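Long-range contact in Alr1585 protein (Nostoc sp., PDB 5C2I), which is a haem-dependent peroxidase of the dye-decolorizing (DyP) type, which probably uses hydrogen peroxide to oxidise dyes and other substrates: residues 58-69 against 165-176. The protein carries 1 engineered substitution. Sequence-based numbering, arbitrary orientation.
Sequences VKQWIQSFAQTY and IVNQITQKLRQI
L173 lays its CD1 methyl over one face of the W61 indole where two nearly antiparallel helices, 58-68 and 165-176, pack with their axes 9.9 Å apart at an angle of 158°, a worked example of aromatic rings bridging a helix pair through CH-pi contacts. L173 CD1 sits 3.6 Å from the centroid of the six-membered ring of W61, almost exactly on the ring normal. The W61 indole is extended toward helix 165-176 by a chi1 of -177°, which sets its CG anti to the backbone N, and its opposite face is covered by CB of F65, one turn further on. A second CH-pi contact pairs Y69, just past the helix end, with I169: I169 CD1 lies over the middle of the Y69 ring, 3.9 Å from its centroid, while I169 CG1 comes within 3.6 Å of Y69 CZ. T68 CG2 backs the other face, leaving the ring sandwiched.

Simple apolar contacts complete the interface. Between the two ring contacts, CG2 of I169 faces the edge of W61 and also approaches F65. Past W61, I176 and V58 extend the packing to the end of the interface: I176 turns CG1 and CD1 to W61, I176 CD1 coming 3.9 Å from W61 CB, and V58 CG2 rests 3.8 Å from I176 CB.

The polar link is a single water. It accepts from W61 NE1 at 2.8 Å, in the plane of the indole, and donates to I169 O at 2.7 Å, giving the ring nitrogen a partner and tying its edge to the opposing backbone.

Both helices belong to the DyP-family alpha+beta barrel domain and lie against its antiparallel sheet: V58 and L173 touch strand 42-50, W61 and F65 strand 93-98. Helix 461-465 packs beside I62 and A66, whereas N167 and Q171 of helix 159-176 hydrogen-bond to D184 and E141 of the second subunit, respectively.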
ATOM      1  N   VAL A  58      34.745 -23.106 -20.966  1.00 24.59           N
ATOM      2  CA  VAL A  58      34.468 -22.382 -19.728  1.00 23.75           C
ATOM      3  C   VAL A  58      35.093 -21.006 -19.754  1.00 23.37           C
ATOM      4  O   VAL A  58      34.445 -20.000 -19.412  1.00 22.67           O
ATOM      5  CB  VAL A  58      34.945 -23.156 -18.477  1.00 23.58           C
ATOM      6  CG1 VAL A  58      34.979 -22.266 -17.235  1.00 22.80           C
ATOM      7  CG2 VAL A  58      34.043 -24.357 -18.246  1.00 24.02           C
ATOM      8  N   LYS A  59      36.336 -20.936 -20.203  1.00 23.89           N
ATOM      9  CA  LYS A  59      37.007 -19.655 -20.283  1.00 23.66           C
ATOM     10  C   LYS A  59      36.300 -18.717 -21.247  1.00 23.82           C
ATOM     11  O   LYS A  59      36.172 -17.508 -20.934  1.00 23.38           O
ATOM     12  CB  LYS A  59      38.460 -19.815 -20.666  1.00 23.86           C
ATOM     13  CG  LYS A  59      39.296 -20.389 -19.549  1.00 23.88           C
ATOM     14  CD  LYS A  59      40.754 -20.498 -19.915  1.00 25.13           C
ATOM     15  CE  LYS A  59      41.584 -20.927 -18.707  1.00 25.12           C
ATOM     16  NZ  LYS A  59      42.997 -21.103 -19.052  1.00 26.43           N
ATOM     17  N   GLN A  60      35.831 -19.249 -22.373  1.00 24.17           N
ATOM     18  CA  GLN A  60      35.066 -18.444 -23.313  1.00 24.73           C
ATOM     19  C   GLN A  60      33.776 -17.917 -22.676  1.00 23.00           C
ATOM     20  O   GLN A  60      33.386 -16.756 -22.902  1.00 21.42           O
ATOM     21  CB  GLN A  60      34.747 -19.230 -24.584  1.00 26.75           C
ATOM     22  CG  GLN A  60      35.971 -19.607 -25.430  1.00 28.81           C
ATOM     23  CD  GLN A  60      35.681 -20.705 -26.455  1.00 31.55           C
ATOM     24  OE1 GLN A  60      34.538 -21.056 -26.721  1.00 32.94           O
ATOM     25  NE2 GLN A  60      36.740 -21.245 -27.040  1.00 32.04           N
ATOM     26  N   TRP A  61      33.099 -18.764 -21.917  1.00 22.30           N
ATOM     27  CA  TRP A  61      31.871 -18.344 -21.227  1.00 22.00           C
ATOM     28  C   TRP A  61      32.149 -17.221 -20.211  1.00 21.27           C
ATOM     29  O   TRP A  61      31.444 -16.197 -20.170  1.00 20.79           O
ATOM     30  CB  TRP A  61      31.149 -19.518 -20.542  1.00 22.50           C
ATOM     31  CG  TRP A  61      29.910 -19.007 -19.948  1.00 22.50           C
ATOM     32  CD1 TRP A  61      28.709 -18.842 -20.594  1.00 23.01           C
ATOM     33  CD2 TRP A  61      29.760 -18.445 -18.660  1.00 22.16           C
ATOM     34  NE1 TRP A  61      27.817 -18.235 -19.759  1.00 22.76           N
ATOM     35  CE2 TRP A  61      28.438 -17.959 -18.569  1.00 22.43           C
ATOM     36  CE3 TRP A  61      30.615 -18.298 -17.563  1.00 22.16           C
ATOM     37  CZ2 TRP A  61      27.945 -17.326 -17.416  1.00 22.18           C
ATOM     38  CZ3 TRP A  61      30.120 -17.670 -16.404  1.00 22.39           C
ATOM     39  CH2 TRP A  61      28.795 -17.188 -16.352  1.00 22.24           C
ATOM     40  N   ILE A  62      33.162 -17.409 -19.371  1.00 20.94           N
ATOM     41  CA  ILE A  62      33.513 -16.390 -18.378  1.00 20.62           C
ATOM     42  C   ILE A  62      33.834 -15.067 -19.072  1.00 21.09           C
ATOM     43  O   ILE A  62      33.404 -13.996 -18.633  1.00 21.08           O
ATOM     44  CB  ILE A  62      34.712 -16.858 -17.517  1.00 20.43           C
ATOM     45  CG1 ILE A  62      34.284 -18.038 -16.632  1.00 20.14           C
ATOM     46  CG2 ILE A  62      35.222 -15.721 -16.626  1.00 20.52           C
ATOM     47  CD1 ILE A  62      35.445 -18.722 -15.943  1.00 20.31           C
ATOM     48  N   GLN A  63      34.624 -15.151 -20.140  1.00 22.42           N
ATOM     49  CA  GLN A  63      34.968 -13.980 -20.932  1.00 23.26           C
ATOM     50  C   GLN A  63      33.701 -13.254 -21.406  1.00 22.87           C
ATOM     51  O   GLN A  63      33.607 -12.015 -21.296  1.00 21.16           O
ATOM     52  CB  GLN A  63      35.855 -14.393 -22.096  1.00 24.86           C
ATOM     53  CG  GLN A  63      36.241 -13.255 -23.022  1.00 26.09           C
ATOM     54  CD  GLN A  63      37.003 -13.715 -24.273  1.00 27.99           C
ATOM     55  OE1 GLN A  63      36.580 -14.648 -25.004  1.00 28.99           O
ATOM     56  NE2 GLN A  63      38.088 -13.070 -24.550  1.00 28.37           N
ATOM     57  N   SER A  64      32.744 -14.008 -21.947  1.00 23.65           N
ATOM     58  CA  SER A  64      31.518 -13.392 -22.490  1.00 24.60           C
ATOM     59  C   SER A  64      30.725 -12.769 -21.357  1.00 22.77           C
ATOM     60  O   SER A  64      30.178 -11.689 -21.517  1.00 22.35           O
ATOM     61  CB  SER A  64      30.632 -14.377 -23.265  1.00 26.32           C
ATOM     62  OG  SER A  64      29.993 -15.257 -22.310  1.00 30.81           O
ATOM     63  N   PHE A  65      30.685 -13.440 -20.205  1.00 22.61           N
ATOM     64  CA  PHE A  65      29.993 -12.881 -19.041  1.00 21.15           C
ATOM     65  C   PHE A  65      30.627 -11.595 -18.534  1.00 20.80           C
ATOM     66  O   PHE A  65      29.923 -10.627 -18.223  1.00 20.62           O
ATOM     67  CB  PHE A  65      29.930 -13.904 -17.905  1.00 20.97           C
ATOM     68  CG  PHE A  65      29.067 -13.463 -16.763  1.00 20.29           C
ATOM     69  CD1 PHE A  65      27.685 -13.531 -16.865  1.00 20.87           C
ATOM     70  CD2 PHE A  65      29.615 -13.017 -15.607  1.00 19.97           C
ATOM     71  CE1 PHE A  65      26.864 -13.106 -15.812  1.00 20.31           C
ATOM     72  CE2 PHE A  65      28.807 -12.641 -14.532  1.00 19.93           C
ATOM     73  CZ  PHE A  65      27.418 -12.651 -14.655  1.00 19.57           C
ATOM     74  N   ALA A  66      31.945 -11.549 -18.511  1.00 20.30           N
ATOM     75  CA  ALA A  66      32.650 -10.341 -18.158  1.00 20.68           C
ATOM     76  C   ALA A  66      32.456  -9.219 -19.169  1.00 22.43           C
ATOM     77  O   ALA A  66      32.314  -8.068 -18.768  1.00 22.45           O
ATOM     78  CB  ALA A  66      34.132 -10.643 -17.991  1.00 21.89           C
ATOM     79  N   GLN A  67      32.396  -9.556 -20.462  1.00 23.16           N
ATOM     80  CA  GLN A  67      32.186  -8.521 -21.476  1.00 24.75           C
ATOM     81  C   GLN A  67      30.778  -7.967 -21.406  1.00 23.67           C
ATOM     82  O   GLN A  67      30.567  -6.782 -21.622  1.00 25.12           O
ATOM     83  CB  GLN A  67      32.446  -9.067 -22.884  1.00 27.34           C
ATOM     84  CG  GLN A  67      33.913  -9.321 -23.157  1.00 30.46           C
ATOM     85  CD  GLN A  67      34.154 -10.192 -24.381  1.00 34.96           C
ATOM     86  OE1 GLN A  67      33.261 -10.909 -24.864  1.00 36.37           O
ATOM     87  NE2 GLN A  67      35.389 -10.150 -24.882  1.00 36.63           N
ATOM     88  N   THR A  68      29.793  -8.830 -21.154  1.00 22.29           N
ATOM     89  CA  THR A  68      28.386  -8.455 -21.296  1.00 22.69           C
ATOM     90  C   THR A  68      27.751  -7.938 -20.017  1.00 21.62           C
ATOM     91  O   THR A  68      26.935  -7.005 -20.057  1.00 20.84           O
ATOM     92  CB  THR A  68      27.570  -9.644 -21.820  1.00 23.91           C
ATOM     93  OG1 THR A  68      28.157 -10.077 -23.053  1.00 25.29           O
ATOM     94  CG2 THR A  68      26.143  -9.243 -22.130  1.00 25.43           C
ATOM     95  N   TYR A  69      28.070  -8.564 -18.882  1.00 20.49           N
ATOM     96  CA  TYR A  69      27.299  -8.330 -17.662  1.00 20.28           C
ATOM     97  C   TYR A  69      28.025  -7.706 -16.484  1.00 19.34           C
ATOM     98  O   TYR A  69      27.399  -6.981 -15.715  1.00 19.38           O
ATOM     99  CB  TYR A  69      26.692  -9.665 -17.177  1.00 20.02           C
ATOM    100  CG  TYR A  69      25.584 -10.134 -18.098  1.00 20.69           C
ATOM    101  CD1 TYR A  69      24.333  -9.564 -18.032  1.00 21.44           C
ATOM    102  CD2 TYR A  69      25.790 -11.159 -19.011  1.00 21.71           C
ATOM    103  CE1 TYR A  69      23.302  -9.978 -18.891  1.00 22.78           C
ATOM    104  CE2 TYR A  69      24.771 -11.605 -19.838  1.00 23.18           C
ATOM    105  CZ  TYR A  69      23.528 -11.009 -19.769  1.00 23.54           C
ATOM    106  OH  TYR A  69      22.516 -11.434 -20.593  1.00 24.56           O
ATOM    107  N   ILE A 165      16.244 -12.542 -16.789  1.00 19.51           N
ATOM    108  CA  ILE A 165      17.604 -12.324 -17.223  1.00 20.55           C
ATOM    109  C   ILE A 165      18.485 -13.468 -16.720  1.00 19.84           C
ATOM    110  O   ILE A 165      19.294 -13.996 -17.460  1.00 19.63           O
ATOM    111  CB  ILE A 165      18.133 -10.953 -16.718  1.00 21.62           C
ATOM    112  CG1 ILE A 165      17.441  -9.874 -17.521  1.00 24.09           C
ATOM    113  CG2 ILE A 165      19.644 -10.867 -16.931  1.00 21.80           C
ATOM    114  CD1 ILE A 165      17.609  -8.478 -16.955  1.00 26.77           C
ATOM    115  N   VAL A 166      18.290 -13.883 -15.469  1.00 19.22           N
ATOM    116  CA  VAL A 166      19.003 -15.040 -14.959  1.00 19.26           C
ATOM    117  C   VAL A 166      18.719 -16.308 -15.805  1.00 19.73           C
ATOM    118  O   VAL A 166      19.647 -17.025 -16.157  1.00 20.34           O
ATOM    119  CB  VAL A 166      18.693 -15.300 -13.483  1.00 19.21           C
ATOM    120  CG1 VAL A 166      19.177 -16.668 -13.054  1.00 19.71           C
ATOM    121  CG2 VAL A 166      19.357 -14.231 -12.621  1.00 18.86           C
ATOM    122  N   ASN A 167      17.464 -16.552 -16.157  1.00 19.67           N
ATOM    123  CA  ASN A 167      17.129 -17.704 -16.950  1.00 20.69           C
ATOM    124  C   ASN A 167      17.766 -17.653 -18.354  1.00 22.03           C
ATOM    125  O   ASN A 167      18.141 -18.689 -18.901  1.00 22.65           O
ATOM    126  CB  ASN A 167      15.606 -17.892 -17.086  1.00 20.59           C
ATOM    127  CG  ASN A 167      14.981 -18.304 -15.784  1.00 19.84           C
ATOM    128  OD1 ASN A 167      15.673 -18.831 -14.892  1.00 19.87           O
ATOM    129  ND2 ASN A 167      13.696 -18.099 -15.659  1.00 19.61           N
ATOM    130  N   GLN A 168      17.905 -16.460 -18.904  1.00 22.26           N
ATOM    131  CA  GLN A 168      18.640 -16.315 -20.152  1.00 24.76           C
ATOM    132  C   GLN A 168      20.132 -16.616 -19.977  1.00 24.19           C
ATOM    133  O   GLN A 168      20.692 -17.406 -20.722  1.00 23.37           O
ATOM    134  CB  GLN A 168      18.483 -14.901 -20.675  1.00 27.75           C
ATOM    135  CG  GLN A 168      19.090 -14.673 -22.042  1.00 31.88           C
ATOM    136  CD  GLN A 168      18.726 -13.296 -22.588  1.00 38.13           C
ATOM    137  OE1 GLN A 168      17.766 -12.650 -22.144  1.00 47.26           O
ATOM    138  NE2 GLN A 168      19.500 -12.833 -23.545  1.00 41.55           N
ATOM    139  N   ILE A 169      20.749 -15.999 -18.984  1.00 22.64           N
ATOM    140  CA  ILE A 169      22.160 -16.214 -18.693  1.00 23.66           C
ATOM    141  C   ILE A 169      22.459 -17.705 -18.481  1.00 23.29           C
ATOM    142  O   ILE A 169      23.462 -18.226 -18.999  1.00 23.81           O
ATOM    143  CB  ILE A 169      22.614 -15.397 -17.451  1.00 23.49           C
ATOM    144  CG1 ILE A 169      22.668 -13.912 -17.802  1.00 24.56           C
ATOM    145  CG2 ILE A 169      23.926 -15.931 -16.898  1.00 24.59           C
ATOM    146  CD1 ILE A 169      22.720 -13.024 -16.599  1.00 24.70           C
ATOM    147  N   THR A 170      21.582 -18.411 -17.762  1.00 22.08           N
ATOM    148  CA  THR A 170      21.857 -19.788 -17.416  1.00 22.78           C
ATOM    149  C   THR A 170      21.807 -20.779 -18.596  1.00 23.82           C
ATOM    150  O   THR A 170      22.297 -21.902 -18.453  1.00 24.32           O
ATOM    151  CB  THR A 170      20.999 -20.297 -16.244  1.00 22.45           C
ATOM    152  OG1 THR A 170      19.610 -20.133 -16.545  1.00 23.25           O
ATOM    153  CG2 THR A 170      21.324 -19.505 -14.991  1.00 22.45           C
ATOM    154  N   GLN A 171      21.219 -20.401 -19.723  1.00 25.17           N
ATOM    155  CA  GLN A 171      21.145 -21.323 -20.838  1.00 28.07           C
ATOM    156  C   GLN A 171      22.511 -21.720 -21.335  1.00 28.64           C
ATOM    157  O   GLN A 171      22.771 -22.917 -21.470  1.00 28.62           O
ATOM    158  CB  GLN A 171      20.325 -20.768 -21.997  1.00 30.33           C
ATOM    159  CG  GLN A 171      18.851 -20.672 -21.636  1.00 31.78           C
ATOM    160  CD  GLN A 171      17.954 -21.000 -22.795  1.00 34.42           C
ATOM    161  OE1 GLN A 171      18.106 -22.049 -23.437  1.00 37.02           O
ATOM    162  NE2 GLN A 171      16.992 -20.157 -23.035  1.00 35.35           N
ATOM    163  N   LYS A 172      23.374 -20.737 -21.604  1.00 28.16           N
ATOM    164  CA  LYS A 172      24.715 -21.071 -22.081  1.00 30.89           C
ATOM    165  C   LYS A 172      25.559 -21.550 -20.920  1.00 29.69           C
ATOM    166  O   LYS A 172      26.425 -22.389 -21.091  1.00 28.62           O
ATOM    167  CB  LYS A 172      25.365 -19.891 -22.791  1.00 33.23           C
ATOM    168  CG  LYS A 172      24.803 -19.715 -24.197  1.00 37.16           C
ATOM    169  CD  LYS A 172      25.682 -18.864 -25.098  1.00 40.47           C
ATOM    170  CE  LYS A 172      25.160 -18.941 -26.523  1.00 43.73           C
ATOM    171  NZ  LYS A 172      25.798 -17.944 -27.435  1.00 46.77           N
ATOM    172  N   LEU A 173      25.290 -21.021 -19.735  1.00 27.87           N
ATOM    173  CA  LEU A 173      26.067 -21.410 -18.568  1.00 27.62           C
ATOM    174  C   LEU A 173      25.967 -22.913 -18.282  1.00 27.08           C
ATOM    175  O   LEU A 173      26.956 -23.558 -17.938  1.00 26.06           O
ATOM    176  CB  LEU A 173      25.645 -20.592 -17.350  1.00 26.71           C
ATOM    177  CG  LEU A 173      26.290 -20.858 -16.000  1.00 27.64           C
ATOM    178  CD1 LEU A 173      27.805 -20.789 -16.066  1.00 28.76           C
ATOM    179  CD2 LEU A 173      25.804 -19.867 -14.971  1.00 27.42           C
ATOM    180  N   ARG A 174      24.758 -23.457 -18.384  1.00 27.59           N
ATOM    181  CA  ARG A 174      24.523 -24.856 -18.062  1.00 28.93           C
ATOM    182  C   ARG A 174      25.273 -25.791 -18.981  1.00 30.92           C
ATOM    183  O   ARG A 174      25.483 -26.949 -18.626  1.00 32.36           O
ATOM    184  CB  ARG A 174      23.041 -25.202 -18.148  1.00 30.62           C
ATOM    185  CG  ARG A 174      22.242 -24.758 -16.951  1.00 29.38           C
ATOM    186  CD  ARG A 174      20.761 -25.142 -17.080  1.00 30.13           C
ATOM    187  NE  ARG A 174      20.054 -24.592 -15.927  1.00 30.00           N
ATOM    188  CZ  ARG A 174      19.152 -23.618 -15.945  1.00 31.05           C
ATOM    189  NH1 ARG A 174      18.732 -23.043 -17.109  1.00 31.16           N
ATOM    190  NH2 ARG A 174      18.656 -23.218 -14.759  1.00 30.88           N
ATOM    191  N   GLN A 175      25.646 -25.318 -20.167  1.00 31.67           N
ATOM    192  CA  GLN A 175      26.406 -26.158 -21.095  1.00 33.46           C
ATOM    193  C   GLN A 175      27.773 -26.496 -20.524  1.00 31.74           C
ATOM    194  O   GLN A 175      28.310 -27.565 -20.788  1.00 31.27           O
ATOM    195  CB  GLN A 175      26.586 -25.441 -22.441  1.00 36.33           C
ATOM    196  CG  GLN A 175      25.281 -25.159 -23.171  1.00 39.93           C
ATOM    197  CD  GLN A 175      24.628 -26.442 -23.685  1.00 43.68           C
ATOM    198  OE1 GLN A 175      23.547 -26.824 -23.240  1.00 47.11           O
ATOM    199  NE2 GLN A 175      25.303 -27.118 -24.602  1.00 44.57           N
ATOM    200  N   ILE A 176      28.317 -25.569 -19.735  1.00 30.08           N
ATOM    201  CA  ILE A 176      29.704 -25.684 -19.267  1.00 31.06           C
ATOM    202  C   ILE A 176      29.876 -25.807 -17.745  1.00 29.04           C
ATOM    203  O   ILE A 176      30.997 -25.944 -17.259  1.00 28.46           O
ATOM    204  CB  ILE A 176      30.576 -24.533 -19.853  1.00 31.75           C
ATOM    205  CG1 ILE A 176      30.015 -23.129 -19.572  1.00 31.40           C
ATOM    206  CG2 ILE A 176      30.651 -24.684 -21.363  1.00 33.82           C
ATOM    207  CD1 ILE A 176      30.439 -22.555 -18.231  1.00 31.37           C
TER
HETATM  208  O   HOH W   1      25.398 -16.882 -20.391  1.00 29.72           O